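Local coordinates for DUF1425 domain-containing protein (Shewanella loihica, PDB 3O0L), which is of unknown function, belongs to the DUF1425 family and is probably a bacterial lipoprotein that packs here as a two-fold symmetric pair, at the interface of chains A and B. Residues are numbered along the deposited sequence; one frame, centred on the assembly and turned at random. Chains: chain A/B, Uncharacterized protein.

Contact 1: the interface of chains A and B. Residues chain A 7, 15, 17, 110; chain B 6-7, 17, 110.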
# COMPACT_ATOMS: atom_id res chain seq x y z
N ILE A 7 12.31 2.38 -3.08
CA ILE A 7 10.91 2.18 -3.05
C ILE A 7 10.29 3.12 -2.03
O ILE A 7 10.83 3.28 -0.92
CB ILE A 7 10.62 0.74 -2.57
CG1 ILE A 7 11.04 -0.26 -3.65
CG2 ILE A 7 9.15 0.56 -2.18
CD1 ILE A 7 10.73 -1.70 -3.28
N VAL A 15 2.58 3.21 -4.47
CA VAL A 15 3.91 2.59 -4.38
C VAL A 15 4.70 3.01 -5.58
O VAL A 15 4.25 2.84 -6.73
CB VAL A 15 3.89 1.06 -4.32
CG1 VAL A 15 5.31 0.50 -4.24
CG2 VAL A 15 3.07 0.58 -3.10
N VAL A 17 8.67 2.88 -7.34
CA VAL A 17 9.95 2.20 -7.46
C VAL A 17 10.81 3.01 -8.40
O VAL A 17 10.37 3.40 -9.52
CB VAL A 17 9.75 0.77 -8.02
CG1 VAL A 17 11.11 0.06 -8.23
CG2 VAL A 17 8.81 -0.03 -7.13
N ILE A 110 10.27 -5.66 -11.24
CA ILE A 110 11.22 -4.56 -11.09
C ILE A 110 12.35 -4.88 -12.05
O ILE A 110 12.72 -6.06 -12.19
CB ILE A 110 11.89 -4.52 -9.69
CG1 ILE A 110 10.87 -4.46 -8.56
CG2 ILE A 110 12.88 -3.35 -9.58
CD1 ILE A 110 11.51 -4.59 -7.20
N GLY B 6 10.88 -8.87 -8.39
CA GLY B 6 9.49 -8.46 -8.37
C GLY B 6 8.99 -7.81 -7.12
O GLY B 6 9.59 -7.93 -6.06
N ILE B 7 7.87 -7.10 -7.28
CA ILE B 7 7.17 -6.49 -6.17
C ILE B 7 5.68 -6.84 -6.25
O ILE B 7 5.10 -6.96 -7.34
CB ILE B 7 7.40 -4.94 -6.11
CG1 ILE B 7 6.84 -4.32 -4.84
CG2 ILE B 7 6.77 -4.26 -7.29
CD1 ILE B 7 7.03 -2.80 -4.80
N VAL B 17 8.84 -7.24 -1.62
CA VAL B 17 9.86 -7.16 -2.64
C VAL B 17 10.76 -8.40 -2.54
O VAL B 17 11.15 -8.81 -1.47
CB VAL B 17 10.73 -5.90 -2.51
CG1 VAL B 17 11.72 -5.81 -3.69
CG2 VAL B 17 9.90 -4.68 -2.46
N ILE B 110 16.49 -0.82 -2.37
CA ILE B 110 16.52 -2.17 -2.86
C ILE B 110 17.85 -2.40 -3.51
O ILE B 110 18.55 -1.46 -3.91
CB ILE B 110 15.35 -2.51 -3.79
CG1 ILE B 110 15.45 -1.76 -5.12
CG2 ILE B 110 13.99 -2.23 -3.11
CD1 ILE B 110 14.06 -1.64 -5.83
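A:Ile7 on strand 5-10 and B:Val17 on strand 14-19 face each other from extended backbones, and both chains bring the same two strands, together with Ile110 near the C terminus, to a shared apolar cluster at the interface. The side chains of this first pair reach toward each other tip to tip. In A:Ile7 the CG1 branch lies opposite the carbonyl carbon (chi1 -70°) and continues extended, which carries the terminal methyl CD1 into the partner. There it lies 3.3 Å from CG2 of B:Ile110, a tight approach, while the methyl CG2 of B:Val17, from strand 14-19 of chain B, closes tightly on the same carbon. B:Ile110 crosses A:Ile7 at about a right angle, its CG2 branch also resting 3.6 Å from A:Ile7 CG1. An alanine in place of A:Ile7 would take away both branches, CG1 with CD1 and CG2, and would probably leave B:Val17 and B:Ile110 facing a gap, with the B:Ile110 side chain less restrained.

B:Ile7 does not mirror its counterpart in detail. Its CG1 is swung opposite the backbone N (chi1 -172°), and the extended branch sends CD1 across to strand 14-19 of chain A. The B:Ile7 side chain runs alongside A:Val15 and A:Val17, pointing the opposite way, and its CD1 meets A:Val15 CG1 at 3.8 Å and A:Val17 CG2 at 4.0 Å. The two copies of Ile7 therefore use different rotamers, one entering between Val17 and Ile110 and the other resting on the valines, and the two-fold symmetry is only approximate for the side chains of Ile7 and Ile110. A:Ile110 also takes a different rotamer from B:Ile110: its longer branch runs over the backbone of B:Gly6 and crosses B:Val17 at about a right angle. Its terminal CD1 ends 3.7 Å from CG1 of B:Val17.

Contact 2: the interface of chains A and B. Residues chain A 10-12; chain B 29, 31, 103-105.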
# COMPACT_ATOMS: atom_id res chain seq x y z
N SER A 10 3.05 4.74 0.37
CA SER A 10 2.20 5.65 1.14
C SER A 10 1.07 4.87 1.83
O SER A 10 0.69 3.80 1.39
CB SER A 10 1.54 6.68 0.24
OG SER A 10 0.46 6.05 -0.46
N SER A 11 0.52 5.46 2.88
CA SER A 11 -0.59 4.90 3.60
C SER A 11 -1.89 4.88 2.80
O SER A 11 -2.84 4.26 3.22
CB SER A 11 -0.85 5.69 4.87
OG SER A 11 -0.98 7.10 4.70
N THR A 12 -1.91 5.60 1.67
CA THR A 12 -3.03 5.63 0.73
C THR A 12 -2.98 4.56 -0.35
O THR A 12 -3.89 4.49 -1.17
CB THR A 12 -3.13 7.00 0.04
OG1 THR A 12 -1.94 7.23 -0.74
CG2 THR A 12 -3.29 8.13 1.05
N SER B 29 -0.49 0.66 7.33
CA SER B 29 -1.91 0.93 7.45
C SER B 29 -2.28 2.32 6.96
O SER B 29 -1.42 3.14 6.68
CB SER B 29 -2.31 0.83 8.91
OG SER B 29 -1.88 1.96 9.63
N VAL B 31 -3.70 6.02 7.88
CA VAL B 31 -3.48 6.91 9.00
C VAL B 31 -4.81 7.31 9.62
O VAL B 31 -5.78 7.51 8.90
CB VAL B 31 -2.69 8.16 8.54
CG1 VAL B 31 -2.63 9.24 9.66
CG2 VAL B 31 -1.29 7.73 8.14
N GLU B 103 -0.58 12.03 5.97
CA GLU B 103 -0.30 10.83 5.23
C GLU B 103 1.05 10.29 5.73
O GLU B 103 1.92 11.07 6.15
CB GLU B 103 -0.27 11.15 3.74
CG GLU B 103 -0.22 9.98 2.83
CD GLU B 103 -0.52 10.34 1.33
OE1 GLU B 103 -1.22 11.35 1.04
OE2 GLU B 103 -0.04 9.59 0.46
N LEU B 104 1.17 8.97 5.76
CA LEU B 104 2.39 8.31 6.26
C LEU B 104 3.09 7.75 5.04
O LEU B 104 2.46 7.18 4.16
CB LEU B 104 2.04 7.19 7.25
CG LEU B 104 3.16 6.22 7.72
CD1 LEU B 104 4.31 6.96 8.45
CD2 LEU B 104 2.54 5.10 8.62
N TYR B 105 4.39 7.91 4.99
CA TYR B 105 5.20 7.42 3.88
C TYR B 105 6.29 6.56 4.48
O TYR B 105 6.80 6.85 5.58
CB TYR B 105 5.82 8.57 3.09
CG TYR B 105 4.80 9.44 2.39
CD1 TYR B 105 4.36 9.14 1.10
CD2 TYR B 105 4.28 10.56 3.02
CE1 TYR B 105 3.42 9.96 0.46
CE2 TYR B 105 3.36 11.36 2.39
CZ TYR B 105 2.92 11.06 1.14
OH TYR B 105 1.99 11.90 0.58
O HOH W 1 -3.82 7.30 5.01
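Backbone and hydroxyl hydrogen bonds join A:Ser11 to B:Leu104. The A:Ser11 amide N donates to the B:Leu104 carbonyl O at 2.9 Å, and the B:Leu104 amide N returns an almost straight bond (173° at the hydrogen) to A:Ser11 OG at 3.0 Å. A chi1 of 51° sets this hydroxyl between its own backbone N and carbonyl carbon, on the side facing strand 101-110. One residue of chain A thus engages both backbone polar groups of B:Leu104.

Water extends the polar network: water 1 lies 2.9 Å from A:Ser11 OG and also bonds the B:Val31 amide N.

Around the carboxylate of B:Glu103, the hydroxyl OG1 of A:Thr12 donates to OE2 at a long 3.3 Å, coming from above the carboxylate plane. That hydroxyl is itself tied to A:Ser10 OG at 2.7 Å, a bond within chain A that would help fix its rotation.

Van der Waals packing completes the contact. The methyl CG2 of A:Thr12 lies 3.6 Å from the carboxylate carbon CD of B:Glu103, the two side chains crossing at about a right angle, while A:Ser10 CB rests against the B:Tyr105 ring at CE1, 3.8 Å away.

An antiparallel bridge pairs A:Ser10 with B:Tyr105, placing the end of strand 5-10 and the turn toward strand 14-19 against strand 101-110 of the partner.

The C-alpha centres of contact 1 and contact 2 lie about 17 Å apart along one interface. Both draw on strand 5-10 of chain A and strand 101-110 of chain B: A:Ile7 and B:Ile110 belong to contact 1, whereas A:Ser10 and B:Glu103 to B:Tyr105 belong to contact 2. An apolar core is thus coupled to a polar, strand-pairing region through the same two elements, and the two-fold axis repeats the pattern with the chains exchanged. Such continuity is compatible with a dimer, although the structure alone does not show that this pairing is the biological one.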